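Long-range contact in esterase A (Caulobacter crescentus, PDB 5GKV), which probably hydrolyses ester substrates with an active-site serine, as a homologue of penicillin-binding proteins and serine beta-lactamases: residues T74-L88 / P262-L276. Sequence-based numbering, arbitrary orientation. Where two conformers were deposited one is given.
Sequences TLTALFSTTKAVAAL and PSANGHATAPALARL
Lys-83 reaches Ser-263 with its amino tip: its chain runs extended to CE and bends only at the last bond (chi4 68°), bringing NZ to a lone pair of Ser-263 O at 2.9 Å, in the carbonyl plane. Pro-171 O and Tyr-169 OH also bind this NZ. Ser-80 to Lys-83 match the Ser-X-X-Lys motif of the beta-lactamase family, whose serine is the nucleophile in relatives.

The residue before it, Thr-82, works in two directions. With OG1 anti to the carbonyl carbon (chi1 -49°), the hydroxyl donates to Phe-79 O at 2.7 Å, in the carbonyl plane, and accepts a weak bond from Gly-266 N at 3.1 Å. Its CG2 faces Pro-262 O at 3.3 Å, a buried carbonyl without a polar partner.

Next comes a short antiparallel ladder. Thr-76 and Ala-268 form the hydrogen-bonded pair, the bond from Thr-76 N being weak and the return bond from Ala-268 N the sounder one, and Leu-78 N adds a bond to Gly-266 O. At the Ala-77/His-267 pair, the imidazole lies against its cross-strand partner: Ala-77 CA sits over one ring face, offset toward the rim, 4.0 Å from the centroid, a CH-pi contact.

Leu-78 presses CD1 on Ala-268 CB (3.6 Å), and its CD2 meets Leu-273 CD1 tip to tip at 3.8 Å. Farther along, Leu-88 CD1 meets Leu-276 CD1 tip to tip at 3.6 Å, while Val-85 crosses Leu-276 at about a right angle.

The axes of 82-88 and 270-276 run in roughly the same direction, at 34°. Strand 266-268 lies between strands 76-77 and 206-208; Ile-208 and Leu-206 add to the apolar layer, and Leu-273 packs on strand 356-362 of the large sheet.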
loop_
_atom_site.group_PDB
_atom_site.type_symbol
_atom_site.label_atom_id
_atom_site.label_comp_id
_atom_site.label_asym_id
_atom_site.label_seq_id
_atom_site.Cartn_x
_atom_site.Cartn_y
_atom_site.Cartn_z
ATOM N N THR A 74 18.894 0.255 -0.936
ATOM C CA THR A 74 18.170 -0.092 -2.151
ATOM C C THR A 74 16.684 0.231 -1.983
ATOM O O THR A 74 16.027 -0.333 -1.103
ATOM C CB THR A 74 18.345 -1.577 -2.466
ATOM O OG1 THR A 74 19.697 -1.860 -2.822
ATOM C CG2 THR A 74 17.415 -1.990 -3.598
ATOM N N LEU A 75 16.149 1.113 -2.833
ATOM C CA LEU A 75 14.717 1.418 -2.875
ATOM C C LEU A 75 14.007 0.516 -3.876
ATOM O O LEU A 75 14.598 0.095 -4.876
ATOM C CB LEU A 75 14.473 2.879 -3.279
ATOM C CG LEU A 75 14.988 3.940 -2.315
ATOM C CD1 LEU A 75 14.884 5.325 -2.958
ATOM C CD2 LEU A 75 14.156 3.854 -1.037
ATOM N N THR A 76 12.725 0.227 -3.608
ATOM C CA THR A 76 11.915 -0.577 -4.525
ATOM C C THR A 76 10.539 0.051 -4.662
ATOM O O THR A 76 9.972 0.551 -3.685
ATOM C CB THR A 76 11.763 -2.054 -4.057
ATOM O OG1 THR A 76 13.058 -2.615 -3.798
ATOM C CG2 THR A 76 11.108 -2.915 -5.133
ATOM N N ALA A 77 9.994 0.009 -5.871
ATOM C CA ALA A 77 8.591 0.367 -6.068
ATOM C C ALA A 77 7.673 -0.520 -5.224
ATOM O O ALA A 77 7.791 -1.742 -5.236
ATOM C CB ALA A 77 8.230 0.242 -7.551
ATOM N N LEU A 78 6.726 0.105 -4.517
ATOM C CA LEU A 78 5.852 -0.599 -3.585
ATOM C C LEU A 78 4.515 -1.001 -4.194
ATOM O O LEU A 78 3.809 -1.827 -3.607
ATOM C CB LEU A 78 5.577 0.278 -2.348
ATOM C CG LEU A 78 6.799 0.751 -1.563
ATOM C CD1 LEU A 78 6.365 1.690 -0.393
ATOM C CD2 LEU A 78 7.645 -0.447 -1.052
ATOM N N PHE A 79 4.158 -0.434 -5.343
ATOM C CA PHE A 79 2.844 -0.592 -5.971
ATOM C C PHE A 79 1.781 -0.377 -4.893
ATOM O O PHE A 79 1.901 0.589 -4.126
ATOM C CB PHE A 79 2.797 -1.922 -6.719
ATOM C CG PHE A 79 3.777 -1.967 -7.849
ATOM C CD1 PHE A 79 3.507 -1.287 -9.030
ATOM C CD2 PHE A 79 4.995 -2.609 -7.709
ATOM C CE1 PHE A 79 4.430 -1.275 -10.065
ATOM C CE2 PHE A 79 5.917 -2.607 -8.739
ATOM C CZ PHE A 79 5.637 -1.941 -9.913
ATOM N N SER A 80 0.770 -1.241 -4.781
ATOM C CA SER A 80 -0.371 -0.927 -3.930
ATOM C C SER A 80 -0.054 -1.019 -2.446
ATOM O O SER A 80 -0.894 -0.628 -1.637
ATOM C CB SER A 80 -1.564 -1.824 -4.284
ATOM O OG SER A 80 -1.179 -3.169 -4.511
ATOM N N THR A 81 1.136 -1.498 -2.057
ATOM C CA THR A 81 1.498 -1.340 -0.652
ATOM C C THR A 81 1.491 0.139 -0.274
ATOM O O THR A 81 1.179 0.498 0.868
ATOM C CB THR A 81 2.859 -2.000 -0.366
ATOM O OG1 THR A 81 2.743 -3.400 -0.626
ATOM C CG2 THR A 81 3.264 -1.806 1.114
ATOM N N THR A 82 1.730 1.020 -1.254
ATOM C CA THR A 82 1.612 2.465 -1.034
ATOM C C THR A 82 0.256 2.879 -0.456
ATOM O O THR A 82 0.174 3.864 0.282
ATOM C CB THR A 82 1.852 3.195 -2.364
ATOM O OG1 THR A 82 3.059 2.688 -2.963
ATOM C CG2 THR A 82 1.960 4.699 -2.161
ATOM N N LYS A 83 -0.817 2.140 -0.766
ATOM C CA LYS A 83 -2.147 2.523 -0.291
ATOM C C LYS A 83 -2.243 2.562 1.231
ATOM O O LYS A 83 -3.068 3.308 1.778
ATOM C CB LYS A 83 -3.205 1.559 -0.851
ATOM C CG LYS A 83 -3.319 1.611 -2.375
ATOM C CD LYS A 83 -4.602 0.940 -2.853
ATOM C CE LYS A 83 -4.830 1.183 -4.345
ATOM N NZ LYS A 83 -3.801 0.461 -5.181
ATOM N N ALA A 84 -1.439 1.758 1.937
ATOM C CA ALA A 84 -1.431 1.843 3.397
ATOM C C ALA A 84 -0.908 3.196 3.856
ATOM O O ALA A 84 -1.373 3.738 4.870
ATOM C CB ALA A 84 -0.584 0.711 3.998
ATOM N N VAL A 85 0.059 3.758 3.118
ATOM C CA VAL A 85 0.578 5.087 3.437
ATOM C C VAL A 85 -0.480 6.150 3.157
ATOM O O VAL A 85 -0.697 7.060 3.969
ATOM C CB VAL A 85 1.882 5.372 2.662
ATOM C CG1 VAL A 85 2.425 6.801 3.010
ATOM C CG2 VAL A 85 2.944 4.309 2.984
ATOM N N ALA A 86 -1.166 6.048 2.013
ATOM C CA ALA A 86 -2.246 6.983 1.729
ATOM C C ALA A 86 -3.316 6.913 2.810
ATOM O O ALA A 86 -3.831 7.946 3.260
ATOM C CB ALA A 86 -2.844 6.687 0.352
ATOM N N ALA A 87 -3.642 5.697 3.260
ATOM C CA ALA A 87 -4.672 5.552 4.281
ATOM C C ALA A 87 -4.251 6.224 5.579
ATOM O O ALA A 87 -5.054 6.913 6.218
ATOM C CB ALA A 87 -4.984 4.079 4.511
ATOM N N LEU A 88 -2.987 6.045 5.972
ATOM C CA LEU A 88 -2.482 6.696 7.173
ATOM C C LEU A 88 -2.574 8.215 7.057
ATOM O O LEU A 88 -2.977 8.890 8.005
ATOM C CB LEU A 88 -1.033 6.251 7.428
ATOM C CG LEU A 88 -0.297 6.692 8.706
ATOM C CD1 LEU A 88 0.942 5.855 8.851
ATOM C CD2 LEU A 88 0.143 8.122 8.688
ATOM N N PRO A 262 -0.338 7.925 -5.325
ATOM C CA PRO A 262 -0.430 7.318 -3.983
ATOM C C PRO A 262 -1.112 5.950 -3.951
ATOM O O PRO A 262 -1.181 5.331 -2.881
ATOM C CB PRO A 262 -1.232 8.368 -3.186
ATOM C CG PRO A 262 -0.986 9.668 -3.919
ATOM C CD PRO A 262 -0.970 9.254 -5.374
ATOM N N SER A 263 -1.623 5.453 -5.073
ATOM C CA SER A 263 -2.096 4.080 -5.128
ATOM C C SER A 263 -1.019 3.088 -5.558
ATOM O O SER A 263 -1.259 1.880 -5.464
ATOM C CB SER A 263 -3.286 3.969 -6.090
ATOM O OG SER A 263 -3.011 4.642 -7.312
ATOM N N ALA A 264 0.149 3.553 -6.040
ATOM C CA ALA A 264 1.022 2.644 -6.783
ATOM C C ALA A 264 2.514 2.984 -6.882
ATOM O O ALA A 264 3.291 2.104 -7.253
ATOM C CB ALA A 264 0.503 2.488 -8.217
ATOM N N ASN A 265 2.955 4.221 -6.641
ATOM C CA ASN A 265 4.343 4.537 -6.988
ATOM C C ASN A 265 5.171 5.004 -5.795
ATOM O O ASN A 265 6.195 5.674 -5.979
ATOM C CB ASN A 265 4.418 5.561 -8.129
ATOM C CG ASN A 265 4.280 6.989 -7.654
ATOM O OD1 ASN A 265 3.582 7.274 -6.674
ATOM N ND2 ASN A 265 4.946 7.909 -8.355
ATOM N N GLY A 266 4.780 4.651 -4.579
ATOM C CA GLY A 266 5.694 4.815 -3.465
ATOM C C GLY A 266 6.953 3.985 -3.653
ATOM O O GLY A 266 6.950 2.938 -4.313
ATOM N N HIS A 267 8.046 4.469 -3.068
ATOM C CA HIS A 267 9.325 3.767 -3.025
ATOM C C HIS A 267 9.843 3.755 -1.595
ATOM O O HIS A 267 9.845 4.800 -0.927
ATOM C CB HIS A 267 10.358 4.442 -3.938
ATOM C CG HIS A 267 10.100 4.226 -5.395
ATOM N ND1 HIS A 267 9.129 4.922 -6.084
ATOM C CD2 HIS A 267 10.671 3.386 -6.292
ATOM C CE1 HIS A 267 9.114 4.517 -7.344
ATOM N NE2 HIS A 267 10.041 3.590 -7.498
ATOM N N ALA A 268 10.326 2.598 -1.134
ATOM C CA ALA A 268 10.746 2.505 0.261
ATOM C C ALA A 268 11.665 1.309 0.449
ATOM O O ALA A 268 11.787 0.448 -0.425
ATOM C CB ALA A 268 9.552 2.385 1.207
ATOM N N THR A 269 12.268 1.247 1.633
ATOM C CA THR A 269 12.896 0.033 2.137
ATOM C C THR A 269 11.943 -0.661 3.104
ATOM O O THR A 269 10.994 -0.057 3.626
ATOM C CB THR A 269 14.202 0.328 2.876
ATOM O OG1 THR A 269 13.896 1.048 4.079
ATOM C CG2 THR A 269 15.174 1.123 2.002
ATOM N N ALA A 270 12.202 -1.946 3.339
ATOM C CA ALA A 270 11.350 -2.699 4.258
ATOM C C ALA A 270 11.370 -2.123 5.672
ATOM O O ALA A 270 10.284 -1.935 6.257
ATOM C CB ALA A 270 11.754 -4.175 4.222
ATOM N N PRO A 271 12.524 -1.779 6.265
ATOM C CA PRO A 271 12.474 -1.188 7.617
ATOM C C PRO A 271 11.709 0.124 7.689
ATOM O O PRO A 271 11.089 0.419 8.720
ATOM C CB PRO A 271 13.956 -0.988 7.972
ATOM C CG PRO A 271 14.703 -1.895 7.076
ATOM C CD PRO A 271 13.917 -1.961 5.809
ATOM N N ALA A 272 11.778 0.955 6.650
ATOM C CA ALA A 272 11.009 2.196 6.673
ATOM C C ALA A 272 9.524 1.905 6.862
ATOM O O ALA A 272 8.858 2.538 7.700
ATOM C CB ALA A 272 11.254 2.997 5.394
ATOM N N LEU A 273 8.993 0.914 6.131
ATOM C CA LEU A 273 7.580 0.568 6.274
ATOM C C LEU A 273 7.302 -0.085 7.620
ATOM O O LEU A 273 6.259 0.174 8.242
ATOM C CB LEU A 273 7.134 -0.353 5.130
ATOM C CG LEU A 273 7.131 0.323 3.751
ATOM C CD1 LEU A 273 7.020 -0.740 2.663
ATOM C CD2 LEU A 273 5.991 1.338 3.649
ATOM N N ALA A 274 8.212 -0.937 8.088
ATOM C CA ALA A 274 7.992 -1.597 9.372
ATOM C C ALA A 274 7.954 -0.581 10.504
ATOM O O ALA A 274 7.159 -0.717 11.444
ATOM C CB ALA A 274 9.079 -2.659 9.623
ATOM N N ARG A 275 8.802 0.453 10.430
ATOM C CA ARG A 275 8.790 1.495 11.449
ATOM C C ARG A 275 7.507 2.318 11.380
ATOM O O ARG A 275 6.893 2.599 12.415
ATOM C CB ARG A 275 10.023 2.390 11.296
ATOM C CG ARG A 275 11.336 1.665 11.564
ATOM C CD ARG A 275 12.549 2.573 11.365
ATOM N NE ARG A 275 12.451 3.761 12.195
ATOM C CZ ARG A 275 12.987 4.942 11.887
ATOM N NH1 ARG A 275 13.669 5.095 10.754
ATOM N NH2 ARG A 275 12.831 5.977 12.708
ATOM N N LEU A 276 7.077 2.690 10.169
ATOM C CA LEU A 276 5.864 3.493 10.031
ATOM C C LEU A 276 4.642 2.728 10.526
ATOM O O LEU A 276 3.858 3.243 11.338
ATOM C CB LEU A 276 5.684 3.943 8.574
ATOM C CG LEU A 276 4.454 4.831 8.313
ATOM C CD1 LEU A 276 4.559 6.138 9.084
ATOM C CD2 LEU A 276 4.295 5.107 6.838
HETATM O O HOH W 1 13.548 -1.578 -1.077
#